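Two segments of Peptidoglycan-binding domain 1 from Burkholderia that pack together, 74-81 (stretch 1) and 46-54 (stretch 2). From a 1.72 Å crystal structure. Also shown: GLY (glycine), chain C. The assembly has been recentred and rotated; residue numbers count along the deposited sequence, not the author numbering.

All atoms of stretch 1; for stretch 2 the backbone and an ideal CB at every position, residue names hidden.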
ATOM      1  N   HIS A  74      -9.157  -3.603  -6.615  1.00 19.48           N
ATOM      2  CA  HIS A  74      -8.203  -4.149  -5.624  1.00 19.32           C
ATOM      3  C   HIS A  74      -7.095  -4.939  -6.264  1.00 18.86           C
ATOM      4  O   HIS A  74      -7.259  -5.624  -7.263  1.00 19.08           O
ATOM      5  CB  HIS A  74      -8.934  -4.988  -4.574  1.00 21.10           C
ATOM      6  CG  HIS A  74      -9.817  -4.160  -3.707  1.00 20.84           C
ATOM      7  ND1 HIS A  74     -10.744  -4.700  -2.846  1.00 24.69           N
ATOM      8  CD2 HIS A  74      -9.907  -2.815  -3.564  1.00 21.58           C
ATOM      9  CE1 HIS A  74     -11.359  -3.722  -2.201  1.00 23.29           C
ATOM     10  NE2 HIS A  74     -10.863  -2.571  -2.610  1.00 24.23           N
ATOM     11  N   LEU A  75      -5.930  -4.853  -5.621  1.00 18.29           N
ATOM     12  CA  LEU A  75      -4.772  -5.588  -6.057  1.00 19.98           C
ATOM     13  C   LEU A  75      -5.007  -7.082  -5.967  1.00 18.66           C
ATOM     14  O   LEU A  75      -5.671  -7.564  -5.050  1.00 19.54           O
ATOM     15  CB  LEU A  75      -3.569  -5.200  -5.166  1.00 20.29           C
ATOM     16  CG  LEU A  75      -2.188  -5.300  -5.759  1.00 21.23           C
ATOM     17  CD1 LEU A  75      -2.031  -4.289  -6.900  1.00 20.24           C
ATOM     18  CD2 LEU A  75      -1.131  -5.085  -4.690  1.00 22.06           C
ATOM     19  N   THR A  76      -4.453  -7.815  -6.924  1.00 20.34           N
ATOM     20  CA  THR A  76      -4.470  -9.293  -6.940  1.00 22.04           C
ATOM     21  C   THR A  76      -3.064  -9.900  -6.808  1.00 22.53           C
ATOM     22  O   THR A  76      -2.079  -9.213  -7.022  1.00 20.48           O
ATOM     23  CB  THR A  76      -5.102  -9.792  -8.243  1.00 23.19           C
ATOM     24  OG1 THR A  76      -4.184  -9.583  -9.334  1.00 23.82           O
ATOM     25  CG2 THR A  76      -6.435  -9.067  -8.561  1.00 24.47           C
ATOM     26  N   ASP A  77      -2.983 -11.202  -6.524  1.00 21.68           N
ATOM     27  CA  ASP A  77      -1.713 -11.947  -6.557  1.00 23.49           C
ATOM     28  C   ASP A  77      -0.972 -11.749  -7.862  1.00 21.69           C
ATOM     29  O   ASP A  77       0.255 -11.574  -7.872  1.00 21.85           O
ATOM     30  CB  ASP A  77      -1.917 -13.464  -6.415  1.00 27.36           C
ATOM     31  CG  ASP A  77      -1.892 -13.924  -5.009  1.00 32.23           C
ATOM     32  OD1 ASP A  77      -1.504 -13.140  -4.100  1.00 27.70           O
ATOM     33  OD2 ASP A  77      -2.269 -15.110  -4.806  1.00 38.76           O
ATOM     34  N   ALA A  78      -1.727 -11.780  -8.965  1.00 22.40           N
ATOM     35  CA  ALA A  78      -1.140 -11.658 -10.289  1.00 21.46           C
ATOM     36  C   ALA A  78      -0.474 -10.305 -10.478  1.00 20.22           C
ATOM     37  O   ALA A  78       0.553 -10.221 -11.166  1.00 21.64           O
ATOM     38  CB  ALA A  78      -2.162 -11.886 -11.387  1.00 22.93           C
ATOM     39  N   ASP A  79      -1.042  -9.246  -9.906  1.00 18.65           N
ATOM     40  CA  ASP A  79      -0.365  -7.952  -9.931  1.00 17.63           C
ATOM     41  C   ASP A  79       0.985  -8.005  -9.227  1.00 18.30           C
ATOM     42  O   ASP A  79       1.932  -7.347  -9.675  1.00 18.34           O
ATOM     43  CB  ASP A  79      -1.206  -6.850  -9.295  1.00 17.49           C
ATOM     44  CG  ASP A  79      -2.513  -6.620 -10.013  1.00 19.40           C
ATOM     45  OD1 ASP A  79      -2.505  -6.571 -11.286  1.00 19.55           O
ATOM     46  OD2 ASP A  79      -3.539  -6.493  -9.304  1.00 20.27           O
ATOM     47  N   LEU A  80       1.071  -8.737  -8.113  1.00 18.15           N
ATOM     48  CA  LEU A  80       2.358  -8.846  -7.392  1.00 18.87           C
ATOM     49  C   LEU A  80       3.371  -9.615  -8.207  1.00 18.51           C
ATOM     50  O   LEU A  80       4.564  -9.253  -8.223  1.00 19.90           O
ATOM     51  CB  LEU A  80       2.183  -9.489  -6.003  1.00 20.52           C
ATOM     52  CG  LEU A  80       1.317  -8.631  -5.060  1.00 20.93           C
ATOM     53  CD1 LEU A  80       1.189  -9.344  -3.713  1.00 22.31           C
ATOM     54  CD2 LEU A  80       1.847  -7.229  -4.857  1.00 21.45           C
ATOM     55  N   GLN A  81       2.925 -10.676  -8.892  1.00 18.72           N
ATOM     56  CA  GLN A  81       3.816 -11.413  -9.789  1.00 21.73           C
ATOM     57  C   GLN A  81       4.315 -10.518 -10.905  1.00 21.02           C
ATOM     58  O   GLN A  81       5.534 -10.502 -11.206  1.00 21.33           O
ATOM     59  CB  GLN A  81       3.162 -12.672 -10.362  1.00 24.66           C
ATOM     60  CG  GLN A  81       4.078 -13.492 -11.280  1.00 27.37           C
ATOM     61  CD  GLN A  81       5.276 -14.081 -10.553  1.00 29.63           C
ATOM     62  OE1 GLN A  81       5.124 -14.995  -9.761  1.00 32.41           O
ATOM     63  NE2 GLN A  81       6.474 -13.577 -10.838  1.00 29.17           N
ATOM     64  N   UNK A  46      -7.498 -16.849  -0.609  1.00 23.10           N
ATOM     65  CA  UNK A  46      -7.207 -15.583  -1.262  1.00 23.41           C
ATOM     66  C   UNK A  46      -6.693 -15.819  -2.678  1.00 24.84           C
ATOM     67  O   UNK A  46      -7.140 -15.177  -3.623  1.00 24.86           O
ATOM     68  CB  UNK A  46      -6.187 -14.782  -0.450  1.00 23.41           C
ATOM     69  N   UNK A  47      -5.790 -16.782  -2.802  1.00 26.08           N
ATOM     70  CA  UNK A  47      -5.130 -17.061  -4.081  1.00 29.54           C
ATOM     71  C   UNK A  47      -6.127 -17.492  -5.114  1.00 30.12           C
ATOM     72  O   UNK A  47      -6.100 -17.011  -6.241  1.00 31.52           O
ATOM     73  CB  UNK A  47      -4.053 -18.136  -3.920  1.00 29.54           C
ATOM     74  N   UNK A  48      -7.051 -18.359  -4.718  1.00 32.66           N
ATOM     75  CA  UNK A  48      -8.006 -18.928  -5.659  1.00 33.30           C
ATOM     76  C   UNK A  48      -9.141 -17.965  -6.009  1.00 30.64           C
ATOM     77  O   UNK A  48      -9.734 -18.126  -7.055  1.00 34.07           O
ATOM     78  CB  UNK A  48      -8.588 -20.220  -5.083  1.00 33.30           C
ATOM     79  N   UNK A  49      -9.401 -16.943  -5.193  1.00 31.63           N
ATOM     80  CA  UNK A  49     -10.466 -15.958  -5.463  1.00 30.95           C
ATOM     81  C   UNK A  49      -9.977 -14.566  -5.934  1.00 32.92           C
ATOM     82  O   UNK A  49     -10.724 -13.601  -5.855  1.00 37.83           O
ATOM     83  CB  UNK A  49     -11.300 -15.778  -4.193  1.00 30.95           C
ATOM     84  N   UNK A  50      -8.739 -14.470  -6.398  1.00 32.85           N
ATOM     85  CA  UNK A  50      -8.199 -13.210  -6.924  1.00 34.04           C
ATOM     86  C   UNK A  50      -7.934 -12.135  -5.885  1.00 33.26           C
ATOM     87  O   UNK A  50      -8.084 -10.943  -6.160  1.00 36.40           O
ATOM     88  CB  UNK A  50      -9.165 -12.646  -7.968  1.00 34.04           C
ATOM     89  N   UNK A  51      -7.603 -12.546  -4.665  1.00 27.15           N
ATOM     90  CA  UNK A  51      -7.187 -11.623  -3.633  1.00 25.28           C
ATOM     91  C   UNK A  51      -5.666 -11.714  -3.544  1.00 23.36           C
ATOM     92  O   UNK A  51      -5.056 -12.646  -4.037  1.00 24.89           O
ATOM     93  CB  UNK A  51      -7.857 -11.934  -2.293  1.00 25.28           C
ATOM     94  N   UNK A  52      -5.081 -10.779  -2.841  1.00 20.78           N
ATOM     95  CA  UNK A  52      -3.674 -10.928  -2.449  1.00 21.23           C
ATOM     96  C   UNK A  52      -3.548 -11.998  -1.349  1.00 20.85           C
ATOM     97  O   UNK A  52      -4.182 -11.883  -0.300  1.00 20.75           O
ATOM     98  CB  UNK A  52      -3.105  -9.592  -1.966  1.00 21.23           C
ATOM     99  N   UNK A  53      -2.707 -13.001  -1.604  1.00 19.88           N
ATOM    100  CA  UNK A  53      -2.541 -14.134  -0.681  1.00 21.27           C
ATOM    101  C   UNK A  53      -1.524 -13.788   0.377  1.00 22.38           C
ATOM    102  O   UNK A  53      -0.332 -14.120   0.248  1.00 24.40           O
ATOM    103  CB  UNK A  53      -2.115 -15.400  -1.428  1.00 21.27           C
ATOM    104  N   UNK A  54      -1.965 -13.091   1.407  1.00 21.94           N
ATOM    105  CA  UNK A  54      -1.101 -12.704   2.534  1.00 21.45           C
ATOM    106  C   UNK A  54      -1.425 -13.451   3.826  1.00 20.53           C
ATOM    107  O   UNK A  54      -0.737 -13.284   4.831  1.00 21.95           O
ATOM    108  CB  UNK A  54      -1.218 -11.199   2.782  1.00 21.45           C
TER
HETATM  109  N   GLY C 301      -5.365  -9.249   3.253  1.00 19.91           N
HETATM  110  CA  GLY C 301      -5.981  -7.929   3.592  1.00 21.11           C
HETATM  111  C   GLY C 301      -7.498  -7.909   3.484  1.00 20.80           C
HETATM  112  O   GLY C 301      -8.075  -6.817   3.450  1.00 19.57           O
HETATM  113  OXT GLY C 301      -8.146  -8.977   3.481  1.00 21.23           O

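Position 46 lies in the last turns of a helix, its CA-to-CB bond sideways to stretch 1 and nothing of that stretch within 5.5 Å of the ideal CB. Stretch 1 therefore decides little here, although the bound glycine lies on this side and would favour a polar chain. The residue is Gln46; its NE2 donates to a side-chain oxygen at position 54, while its backbone O accepts from the N of position 51 at 2.9 Å, closing the turn after the helix.

Position 47 is also helical and points sideways, but its ideal CB is 3.6 Å from Asp77 OD2. A small residue such as alanine or serine suits this close approach of CB; a longer one could also pass by, and a basic one might reach the carboxylate. It is Ala47, whose CA also comes within 3.5 Å of Asp77 OD2.

Position 48 points away from stretch 1 into space that stretch 1 leaves open, so many residues, polar ones especially, would do. Thr48 is found. At position 49, out of reach of stretch 1, the backbone leaves helical angles, again with little constraint on the side chain; the residue is His49.

Position 50 is read from its backbone. With phi/psi of 71/30 it favours glycine, with asparagine or aspartate as possible alternatives. The ideal CB would lie 4.5 Å from Thr76 CG2, so stretch 1 alone does not exclude a side chain. Gly50 meets stretch 1 through its carbonyl: Gly50 O is 3.5 Å from Thr76 CG2, and one water donates both to Gly50 O at 2.7 Å and to Leu75 O at 2.8 Å, joining two carbonyls that cannot bond to each other.

Position 51 directs its CA-to-CB bond away from stretch 1, which leaves its side chain to other surroundings; stretch 1 does not select among residue types. Leu51 is deposited, and its contact is made by the backbone, with Leu51 O 3.5 Å from Asp77 N.

Position 52 is closest in register, its CA 4.7 Å from that of Asp77. The ideal CB is 4.5 Å from Leu75 O and 4.6 Å from Leu80 CD1, beside leucine side chains that invite a compact apolar residue: valine, isoleucine or perhaps leucine. Val52, with chi1 in the t well, uses both branches: CG2 lies 4.0 Å from Leu75 CB, and CG1 lies 3.8 Å from Leu80 CD1.

Position 53 offers its backbone N to Asp77, while its ideal CB is only 3.4 Å from Asp77 OD2. A small side chain fits beside the carboxylate, and Ala53 is found. Ala53 N donates to Asp77 OD1 at 2.8 Å and 168°, a nearly straight bond and the only direct hydrogen bond between the stretches.

Position 54 has no stretch 1 atom near its ideal CB, but the amino group of the bound glycine calls for an acceptor, such as aspartate or asparagine. Asp54 OD2 accepts from GLY N at 2.8 Å, and Asp54 OD1 from Gln46 NE2 at 3.0 Å.

Stretch 2, residues 46-54: QATHGLVAD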
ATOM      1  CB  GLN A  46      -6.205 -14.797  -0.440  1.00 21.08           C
ATOM      2  CG  GLN A  46      -6.765 -14.223   0.864  1.00 20.47           C
ATOM      3  CD  GLN A  46      -5.688 -13.813   1.847  1.00 19.25           C
ATOM      4  OE1 GLN A  46      -4.614 -14.439   1.900  1.00 21.22           O
ATOM      5  NE2 GLN A  46      -5.956 -12.796   2.641  1.00 19.66           N
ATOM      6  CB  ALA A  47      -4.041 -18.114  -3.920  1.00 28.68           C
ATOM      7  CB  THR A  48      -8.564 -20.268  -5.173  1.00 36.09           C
ATOM      8  OG1 THR A  48      -9.235 -20.097  -3.935  1.00 39.30           O
ATOM      9  CG2 THR A  48      -7.449 -21.275  -5.004  1.00 38.62           C
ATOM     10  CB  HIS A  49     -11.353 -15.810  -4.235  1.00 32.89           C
ATOM     11  CG  HIS A  49     -12.111 -17.046  -3.914  1.00 33.56           C
ATOM     12  ND1 HIS A  49     -11.519 -18.154  -3.349  1.00 37.10           N
ATOM     13  CD2 HIS A  49     -13.410 -17.365  -4.109  1.00 39.10           C
ATOM     14  CE1 HIS A  49     -12.424 -19.105  -3.208  1.00 38.77           C
ATOM     15  NE2 HIS A  49     -13.582 -18.642  -3.635  1.00 39.40           N
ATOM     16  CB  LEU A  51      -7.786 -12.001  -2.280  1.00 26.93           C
ATOM     17  CG  LEU A  51      -9.301 -11.838  -2.095  1.00 31.78           C
ATOM     18  CD1 LEU A  51      -9.793 -12.736  -0.990  1.00 34.59           C
ATOM     19  CD2 LEU A  51      -9.628 -10.427  -1.691  1.00 34.49           C
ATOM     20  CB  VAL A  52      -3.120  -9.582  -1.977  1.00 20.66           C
ATOM     21  CG1 VAL A  52      -1.762  -9.753  -1.309  1.00 21.75           C
ATOM     22  CG2 VAL A  52      -3.043  -8.642  -3.178  1.00 21.44           C
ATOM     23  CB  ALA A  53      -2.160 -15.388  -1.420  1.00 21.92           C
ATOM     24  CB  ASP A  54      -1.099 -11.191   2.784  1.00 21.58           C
ATOM     25  CG  ASP A  54      -2.479 -10.617   3.088  1.00 21.97           C
ATOM     26  OD1 ASP A  54      -3.399 -11.410   3.381  1.00 20.55           O
ATOM     27  OD2 ASP A  54      -2.623  -9.357   3.020  1.00 22.44           O
TER
HETATM   28  O   HOH W   1      -8.264  -8.479  -5.173  1.00 28.62           O
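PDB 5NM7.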